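Local coordinates for hypothetical protein (Legionella pneumophila subsp. pneumophila, PDB 2IM9) that is of unknown function but belongs to the N-acetylmuramoyl-L-alanine amidase-like family of the peptidase CA clan, which suggests a possible role in cleaving peptidoglycan, at residues R39-Y42 with H43-T47; D83-P86 with R87-D91; P220-P223 with F224-F228. One frame throughout, in Å; residues are numbered along the deposited sequence.

Contact 1 of 3, residues R39-Y42 with H43-T47; sequences RKLY and HTLNT
The phenol ring of Tyr42 is met obliquely by two side chains from the following turn: Leu45 brings CD1 to 3.9 Å from Tyr42 CD1, and the Asn46 amide lies close by with its plane turned 32° from the ring. The imidazole of His43 also sits aslant, against the backbone of the preceding turn, with His43 CD2 3.3 Å from Arg39 O. Arg39 reaches this ring with its aliphatic part, CG standing 3.9 Å from His43 NE2. Bends at chi2 and chi3 carry the guanidinium away from the imidazole, where Arg39 NH2 forms a salt bridge with Glu112. Leu41 CG packs on Leu45 CD1 at 4.1 Å. Four backbone bonds from residue i+4 to i tie the two turns together; the shortest joins Asn46 N to Tyr42 O at 2.7 Å, and Thr44 OG1 adds a weak bond to Lys40 O. Tyr42 OH and Asn46 ND2 are hydrogen-bonded to the backbone oxygens of Leu105 and Asn109, respectively, while Tyr42 and Leu45 also touch Arg56 of helix 53-63. This is i to i+3 and i+4 packing toward the C-terminal end of an amphipathic alpha-helix, whose inner side rests on helices 53-63 and 111-122.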
loop_
_atom_site.group_PDB
_atom_site.type_symbol
_atom_site.label_atom_id
_atom_site.label_comp_id
_atom_site.label_asym_id
_atom_site.label_seq_id
_atom_site.Cartn_x
_atom_site.Cartn_y
_atom_site.Cartn_z
ATOM N N ARG A 39 1.318 -18.472 12.108
ATOM C CA ARG A 39 1.808 -19.844 12.184
ATOM C C ARG A 39 0.717 -20.802 11.728
ATOM O O ARG A 39 0.976 -21.688 10.910
ATOM C CB ARG A 39 2.266 -20.191 13.611
ATOM C CG ARG A 39 2.766 -21.609 13.783
ATOM C CD ARG A 39 4.142 -21.744 13.167
ATOM N NE ARG A 39 5.190 -21.228 14.053
ATOM C CZ ARG A 39 6.393 -20.847 13.635
ATOM N NH1 ARG A 39 7.291 -20.422 14.509
ATOM N NH2 ARG A 39 6.704 -20.899 12.340
ATOM N N LYS A 40 -0.499 -20.620 12.263
ATOM C CA LYS A 40 -1.642 -21.471 11.910
ATOM C C LYS A 40 -2.047 -21.332 10.460
ATOM O O LYS A 40 -2.365 -22.334 9.810
ATOM C CB LYS A 40 -2.859 -21.202 12.809
ATOM C CG LYS A 40 -2.677 -21.670 14.246
ATOM C CD LYS A 40 -3.871 -21.289 15.116
ATOM C CE LYS A 40 -3.558 -21.496 16.604
ATOM N NZ LYS A 40 -4.799 -21.590 17.432
ATOM N N LEU A 41 -2.041 -20.099 9.949
ATOM C CA LEU A 41 -2.374 -19.873 8.550
ATOM C C LEU A 41 -1.506 -20.738 7.648
ATOM O O LEU A 41 -2.022 -21.432 6.769
ATOM C CB LEU A 41 -2.240 -18.393 8.159
ATOM C CG LEU A 41 -2.495 -18.083 6.677
ATOM C CD1 LEU A 41 -3.935 -18.431 6.246
ATOM C CD2 LEU A 41 -2.206 -16.622 6.427
ATOM N N TYR A 42 -0.194 -20.719 7.888
ATOM C CA TYR A 42 0.740 -21.482 7.052
ATOM C C TYR A 42 0.562 -22.976 7.143
ATOM O O TYR A 42 0.706 -23.667 6.140
ATOM C CB TYR A 42 2.187 -21.080 7.306
ATOM C CG TYR A 42 2.512 -19.768 6.630
ATOM C CD1 TYR A 42 2.364 -19.626 5.249
ATOM C CD2 TYR A 42 2.955 -18.671 7.369
ATOM C CE1 TYR A 42 2.644 -18.409 4.623
ATOM C CE2 TYR A 42 3.255 -17.462 6.757
ATOM C CZ TYR A 42 3.096 -17.339 5.385
ATOM O OH TYR A 42 3.380 -16.143 4.769
ATOM N N HIS A 43 0.234 -23.469 8.330
ATOM C CA HIS A 43 -0.090 -24.886 8.491
ATOM C C HIS A 43 -1.207 -25.277 7.529
ATOM O O HIS A 43 -1.106 -26.297 6.848
ATOM C CB HIS A 43 -0.453 -25.213 9.946
ATOM C CG HIS A 43 0.733 -25.303 10.856
ATOM N ND1 HIS A 43 1.883 -25.988 10.516
ATOM C CD2 HIS A 43 0.944 -24.814 12.101
ATOM C CE1 HIS A 43 2.753 -25.905 11.507
ATOM N NE2 HIS A 43 2.209 -25.196 12.481
ATOM N N THR A 44 -2.237 -24.438 7.430
ATOM C CA THR A 44 -3.323 -24.661 6.473
ATOM C C THR A 44 -2.832 -24.526 5.033
ATOM O O THR A 44 -3.094 -25.405 4.203
ATOM C CB THR A 44 -4.510 -23.690 6.696
ATOM O OG1 THR A 44 -4.867 -23.668 8.083
ATOM C CG2 THR A 44 -5.723 -24.120 5.881
ATOM N N LEU A 45 -2.121 -23.439 4.737
ATOM C CA LEU A 45 -1.671 -23.170 3.372
ATOM C C LEU A 45 -0.710 -24.228 2.854
ATOM O O LEU A 45 -0.836 -24.672 1.715
ATOM C CB LEU A 45 -1.008 -21.796 3.250
ATOM C CG LEU A 45 -1.850 -20.521 3.185
ATOM C CD1 LEU A 45 -0.917 -19.324 3.075
ATOM C CD2 LEU A 45 -2.875 -20.530 2.026
ATOM N N ASN A 46 0.240 -24.633 3.694
ATOM C CA ASN A 46 1.293 -25.548 3.261
ATOM C C ASN A 46 0.826 -26.985 3.025
ATOM O O ASN A 46 1.585 -27.798 2.495
ATOM C CB ASN A 46 2.496 -25.501 4.219
ATOM C CG ASN A 46 3.166 -24.123 4.247
ATOM O OD1 ASN A 46 2.836 -23.250 3.446
ATOM N ND2 ASN A 46 4.090 -23.926 5.178
ATOM N N THR A 47 -0.407 -27.296 3.418
ATOM C CA THR A 47 -0.983 -28.601 3.100
ATOM C C THR A 47 -1.645 -28.527 1.731
ATOM O O THR A 47 -1.749 -29.538 1.032
ATOM C CB THR A 47 -2.018 -29.083 4.149
ATOM O OG1 THR A 47 -3.175 -28.238 4.116
ATOM C CG2 THR A 47 -1.422 -29.092 5.554
#

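Contact 2 of 3, residues D83-P86 with R87-D91; sequences DQFP and RYRVD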
loop_
_atom_site.group_PDB
_atom_site.type_symbol
_atom_site.label_atom_id
_atom_site.label_comp_id
_atom_site.label_asym_id
_atom_site.label_seq_id
_atom_site.Cartn_x
_atom_site.Cartn_y
_atom_site.Cartn_z
ATOM N N ASP A 83 8.166 5.348 16.571
ATOM C CA ASP A 83 6.817 4.823 16.379
ATOM C C ASP A 83 6.749 3.387 16.869
ATOM O O ASP A 83 7.219 2.477 16.191
ATOM C CB ASP A 83 6.408 4.898 14.893
ATOM C CG ASP A 83 4.946 4.528 14.664
ATOM O OD1 ASP A 83 4.277 3.986 15.604
ATOM O OD2 ASP A 83 4.445 4.806 13.550
ATOM N N GLN A 84 6.164 3.208 18.056
ATOM C CA GLN A 84 6.172 1.908 18.764
ATOM C C GLN A 84 4.910 1.085 18.520
ATOM O O GLN A 84 4.604 0.136 19.272
ATOM C CB GLN A 84 6.400 2.143 20.270
ATOM C CG GLN A 84 7.727 2.898 20.565
ATOM C CD GLN A 84 7.994 3.076 22.063
ATOM O OE1 GLN A 84 7.069 3.063 22.887
ATOM N NE2 GLN A 84 9.261 3.252 22.410
ATOM N N PHE A 85 4.177 1.428 17.460
ATOM C CA PHE A 85 3.112 0.541 16.994
ATOM C C PHE A 85 3.729 -0.775 16.468
ATOM O O PHE A 85 4.930 -0.812 16.125
ATOM C CB PHE A 85 2.279 1.233 15.913
ATOM C CG PHE A 85 1.023 1.884 16.433
ATOM C CD1 PHE A 85 1.068 2.751 17.538
ATOM C CD2 PHE A 85 -0.210 1.598 15.854
ATOM C CE1 PHE A 85 -0.085 3.342 18.034
ATOM C CE2 PHE A 85 -1.389 2.202 16.346
ATOM C CZ PHE A 85 -1.308 3.086 17.438
ATOM N N PRO A 86 2.926 -1.852 16.425
ATOM C CA PRO A 86 3.472 -3.176 16.121
ATOM C C PRO A 86 4.054 -3.248 14.710
ATOM O O PRO A 86 3.639 -2.505 13.814
ATOM C CB PRO A 86 2.266 -4.117 16.216
ATOM C CG PRO A 86 1.059 -3.256 16.335
ATOM C CD PRO A 86 1.467 -1.860 16.660
ATOM N N ARG A 87 4.992 -4.170 14.518
ATOM C CA ARG A 87 5.595 -4.395 13.208
ATOM C C ARG A 87 4.673 -5.108 12.222
ATOM O O ARG A 87 4.812 -4.960 10.993
ATOM C CB ARG A 87 6.884 -5.194 13.403
ATOM C CG ARG A 87 7.944 -4.294 14.014
ATOM C CD ARG A 87 9.103 -5.092 14.560
ATOM N NE ARG A 87 8.706 -5.831 15.751
ATOM C CZ ARG A 87 9.534 -6.587 16.448
ATOM N NH1 ARG A 87 10.801 -6.692 16.038
ATOM N NH2 ARG A 87 9.091 -7.212 17.538
ATOM N N TYR A 88 3.752 -5.899 12.769
ATOM C CA TYR A 88 2.692 -6.572 12.003
ATOM C C TYR A 88 1.570 -6.957 12.977
ATOM O O TYR A 88 1.781 -7.031 14.197
ATOM C CB TYR A 88 3.212 -7.828 11.287
ATOM C CG TYR A 88 3.999 -8.735 12.211
ATOM C CD1 TYR A 88 3.362 -9.751 12.937
ATOM C CD2 TYR A 88 5.380 -8.561 12.368
ATOM C CE1 TYR A 88 4.079 -10.583 13.809
ATOM C CE2 TYR A 88 6.115 -9.375 13.221
ATOM C CZ TYR A 88 5.460 -10.384 13.943
ATOM O OH TYR A 88 6.191 -11.185 14.789
ATOM N N ARG A 89 0.375 -7.154 12.438
ATOM C CA ARG A 89 -0.786 -7.481 13.263
ATOM C C ARG A 89 -1.881 -8.089 12.416
ATOM O O ARG A 89 -1.875 -7.950 11.183
ATOM C CB ARG A 89 -1.305 -6.221 13.972
ATOM C CG ARG A 89 -1.872 -5.170 13.025
ATOM C CD ARG A 89 -1.930 -3.806 13.675
ATOM N NE ARG A 89 -2.798 -3.791 14.875
ATOM C CZ ARG A 89 -2.955 -2.736 15.682
ATOM N NH1 ARG A 89 -2.302 -1.604 15.456
ATOM N NH2 ARG A 89 -3.763 -2.822 16.751
ATOM N N VAL A 90 -2.836 -8.750 13.068
ATOM C CA VAL A 90 -3.962 -9.347 12.326
ATOM C C VAL A 90 -5.314 -8.814 12.780
ATOM O O VAL A 90 -6.354 -9.305 12.326
ATOM C CB VAL A 90 -3.960 -10.883 12.437
ATOM C CG1 VAL A 90 -2.732 -11.463 11.712
ATOM C CG2 VAL A 90 -3.992 -11.320 13.913
ATOM N N ASP A 91 -5.301 -7.836 13.675
ATOM C CA ASP A 91 -6.525 -7.305 14.294
ATOM C C ASP A 91 -7.003 -5.987 13.660
ATOM O O ASP A 91 -8.050 -5.459 14.027
ATOM C CB ASP A 91 -6.311 -7.099 15.800
ATOM C CG ASP A 91 -5.299 -6.007 16.096
ATOM O OD1 ASP A 91 -4.277 -5.946 15.385
ATOM O OD2 ASP A 91 -5.521 -5.197 17.020
#
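With chi1 of 66°, Arg89 sets CG between its own backbone N and carbonyl carbon, and a bend at chi3 then brings one face of the guanidinium against Pro86 CG and its edge to Phe85. The residues belong to the long loop between helices 53-63 and 95-107, and the segment 83-91 begins with an Asx turn: Phe85 N donates to Asp83 OD1 over 3.2 Å, meeting the carboxylate on its anti side and well out of its plane. Asp83 OD2 also takes part in salt bridges with Arg189 and Arg133.

Pro86 CG stands 3.8 Å from Arg89 NH1. At the guanidinium edge, Phe85 CD2 is likewise 3.8 Å from Arg89 NH1, with the ring and guanidinium planes 60° apart. Arg189 makes a cation-pi contact with the Phe85 ring, which therefore has two arginines for neighbours. Further along, Arg87 NH2 makes a salt bridge with Glu31 of helix 27-45, and Tyr88 OH bonds to Asn35 and Gln115, fastening the loop to helices 27-45 and 111-122.

The rotation of the Arg89 guanidinium is fixed by bonds at three nitrogens. Arg89 NH1 donates to Ser73 O; along its NE/NH2 edge Arg89 forms a side-on bidentate salt bridge with Asp91, Arg89 NH2 bonding to Asp91 OD2 at 3.0 Å and Arg89 NE to Asp91 OD1 at 2.7 Å with a nearly straight N-H...O angle of 174°.

Contact 3 of 3, residues P220-P223 with F224-F228; sequences PYIP and FTALF
Ile222 and Leu227 make the tightest apolar contact between the end of the strand and the helix that follows it: Ile222 CG2 lies 3.6 Å from Leu227 CG, and the two side chains cross at about a right angle. Ile222 CG2 stands opposite its own backbone N, while Leu227, with chi1 of -72°, carries CG back toward the strand. Ala226 contributes its methyl, 3.9 Å from Pro223 CG and more loosely within range of Ile222 CG2. Thr225 OG1 meets CB and CG of the same proline, 3.5 Å from Pro223 CB, these side chains too being roughly perpendicular.

The hydrogen bonds converge on one carbonyl. Pro223 occupies the N-cap position, and its O accepts from two amides of the first turn. Leu227 N approaches in the carbonyl plane at 3.1 Å with an N-H...O angle of 164°, the regular helical geometry. Ala226 N, at 3.0 Å, instead comes from above that plane, with a more bent angle of 144°. One residue on, Phe228 N bonds to Phe224 O, closing this short helix as the chain leaves helical conformation.

The junction links strand 214-223 directly to helix 224-227. On the strand side, Tyr221 and Ile222 pair through their backbones with Leu168 of strand 168-175 and Ile312 of strand 311-317. On the helix side, Phe224 packs on Leu300 of helix 296-303, whereas Ala226 and Leu227 lean on helix 235-238.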
loop_
_atom_site.group_PDB
_atom_site.type_symbol
_atom_site.label_atom_id
_atom_site.label_comp_id
_atom_site.label_asym_id
_atom_site.label_seq_id
_atom_site.Cartn_x
_atom_site.Cartn_y
_atom_site.Cartn_z
ATOM N N PRO A 220 2.340 6.066 -14.002
ATOM C CA PRO A 220 1.351 5.852 -15.061
ATOM C C PRO A 220 -0.046 5.679 -14.483
ATOM O O PRO A 220 -0.203 5.120 -13.380
ATOM C CB PRO A 220 1.822 4.549 -15.722
ATOM C CG PRO A 220 3.296 4.481 -15.397
ATOM C CD PRO A 220 3.351 4.988 -13.981
ATOM N N TYR A 221 -1.057 6.154 -15.199
ATOM C CA TYR A 221 -2.439 5.872 -14.775
ATOM C C TYR A 221 -3.364 5.802 -15.969
ATOM O O TYR A 221 -3.159 6.501 -16.982
ATOM C CB TYR A 221 -2.960 6.875 -13.719
ATOM C CG TYR A 221 -3.242 8.273 -14.240
ATOM C CD1 TYR A 221 -4.550 8.674 -14.551
ATOM C CD2 TYR A 221 -2.211 9.205 -14.409
ATOM C CE1 TYR A 221 -4.826 9.972 -15.016
ATOM C CE2 TYR A 221 -2.487 10.508 -14.915
ATOM C CZ TYR A 221 -3.786 10.871 -15.198
ATOM O OH TYR A 221 -4.056 12.152 -15.667
ATOM N N ILE A 222 -4.362 4.925 -15.848
ATOM C CA ILE A 222 -5.430 4.861 -16.838
ATOM C C ILE A 222 -6.465 5.866 -16.377
ATOM O O ILE A 222 -7.000 5.751 -15.271
ATOM C CB ILE A 222 -6.076 3.481 -16.879
ATOM C CG1 ILE A 222 -5.041 2.403 -17.219
ATOM C CG2 ILE A 222 -7.177 3.426 -17.956
ATOM C CD1 ILE A 222 -5.595 1.015 -17.032
ATOM N N PRO A 223 -6.749 6.869 -17.217
ATOM C CA PRO A 223 -7.660 7.949 -16.851
ATOM C C PRO A 223 -9.136 7.547 -16.892
ATOM O O PRO A 223 -9.522 6.675 -17.684
ATOM C CB PRO A 223 -7.401 8.984 -17.948
ATOM C CG PRO A 223 -7.023 8.202 -19.101
ATOM C CD PRO A 223 -6.200 7.064 -18.573
ATOM N N PHE A 224 -9.952 8.212 -16.074
ATOM C CA PHE A 224 -11.395 7.971 -16.067
ATOM C C PHE A 224 -12.027 8.349 -17.401
ATOM O O PHE A 224 -13.060 7.787 -17.780
ATOM C CB PHE A 224 -12.100 8.712 -14.927
ATOM C CG PHE A 224 -11.752 8.209 -13.551
ATOM C CD1 PHE A 224 -11.431 6.874 -13.330
ATOM C CD2 PHE A 224 -11.767 9.087 -12.461
ATOM C CE1 PHE A 224 -11.118 6.416 -12.055
ATOM C CE2 PHE A 224 -11.478 8.644 -11.188
ATOM C CZ PHE A 224 -11.134 7.297 -10.977
ATOM N N THR A 225 -11.407 9.285 -18.113
ATOM C CA THR A 225 -11.895 9.660 -19.445
ATOM C C THR A 225 -11.857 8.464 -20.408
ATOM O O THR A 225 -12.610 8.426 -21.398
ATOM C CB THR A 225 -11.093 10.827 -20.040
ATOM O OG1 THR A 225 -9.700 10.476 -20.081
ATOM C CG2 THR A 225 -11.296 12.080 -19.200
ATOM N N ALA A 226 -10.985 7.496 -20.121
ATOM C CA ALA A 226 -10.896 6.262 -20.905
ATOM C C ALA A 226 -11.786 5.172 -20.316
ATOM O O ALA A 226 -12.538 4.521 -21.026
ATOM C CB ALA A 226 -9.445 5.786 -20.988
ATOM N N LEU A 227 -11.700 4.983 -19.004
ATOM C CA LEU A 227 -12.414 3.901 -18.334
ATOM C C LEU A 227 -13.918 4.111 -18.365
ATOM O O LEU A 227 -14.681 3.150 -18.264
ATOM C CB LEU A 227 -11.952 3.775 -16.884
ATOM C CG LEU A 227 -10.558 3.193 -16.668
ATOM C CD1 LEU A 227 -10.206 3.344 -15.193
ATOM C CD2 LEU A 227 -10.503 1.723 -17.056
ATOM N N PHE A 228 -14.327 5.374 -18.495
ATOM C CA PHE A 228 -15.741 5.718 -18.590
ATOM C C PHE A 228 -16.027 6.557 -19.823
ATOM O O PHE A 228 -16.872 7.451 -19.783
ATOM C CB PHE A 228 -16.208 6.418 -17.313
ATOM C CG PHE A 228 -16.134 5.540 -16.117
ATOM C CD1 PHE A 228 -17.172 4.661 -15.812
ATOM C CD2 PHE A 228 -14.987 5.536 -15.331
ATOM C CE1 PHE A 228 -17.090 3.819 -14.723
ATOM C CE2 PHE A 228 -14.885 4.681 -14.218
ATOM C CZ PHE A 228 -15.940 3.820 -13.920
#

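In the fold
The three contacts follow one another along the chain without touching. Contacts 1 and 2 are the closer pair, with centres 21 Å apart and nearest atoms about 7 Å apart, and helix 27-45 connects them: contact 1 lies toward its C-terminal end, while side chains of contact 2 lie against its earlier residues. Contact 3 is remote, its centre 39 Å from that of contact 1 and 35 Å from that of contact 2, on the opposite side of the chain's centre from the latter. It joins the sheet strand 214-223 to a short helix, whereas contact 2 is a loop packed on helix 27-45. Contacts 2 and 3 both belong to the amidase-like region of the chain.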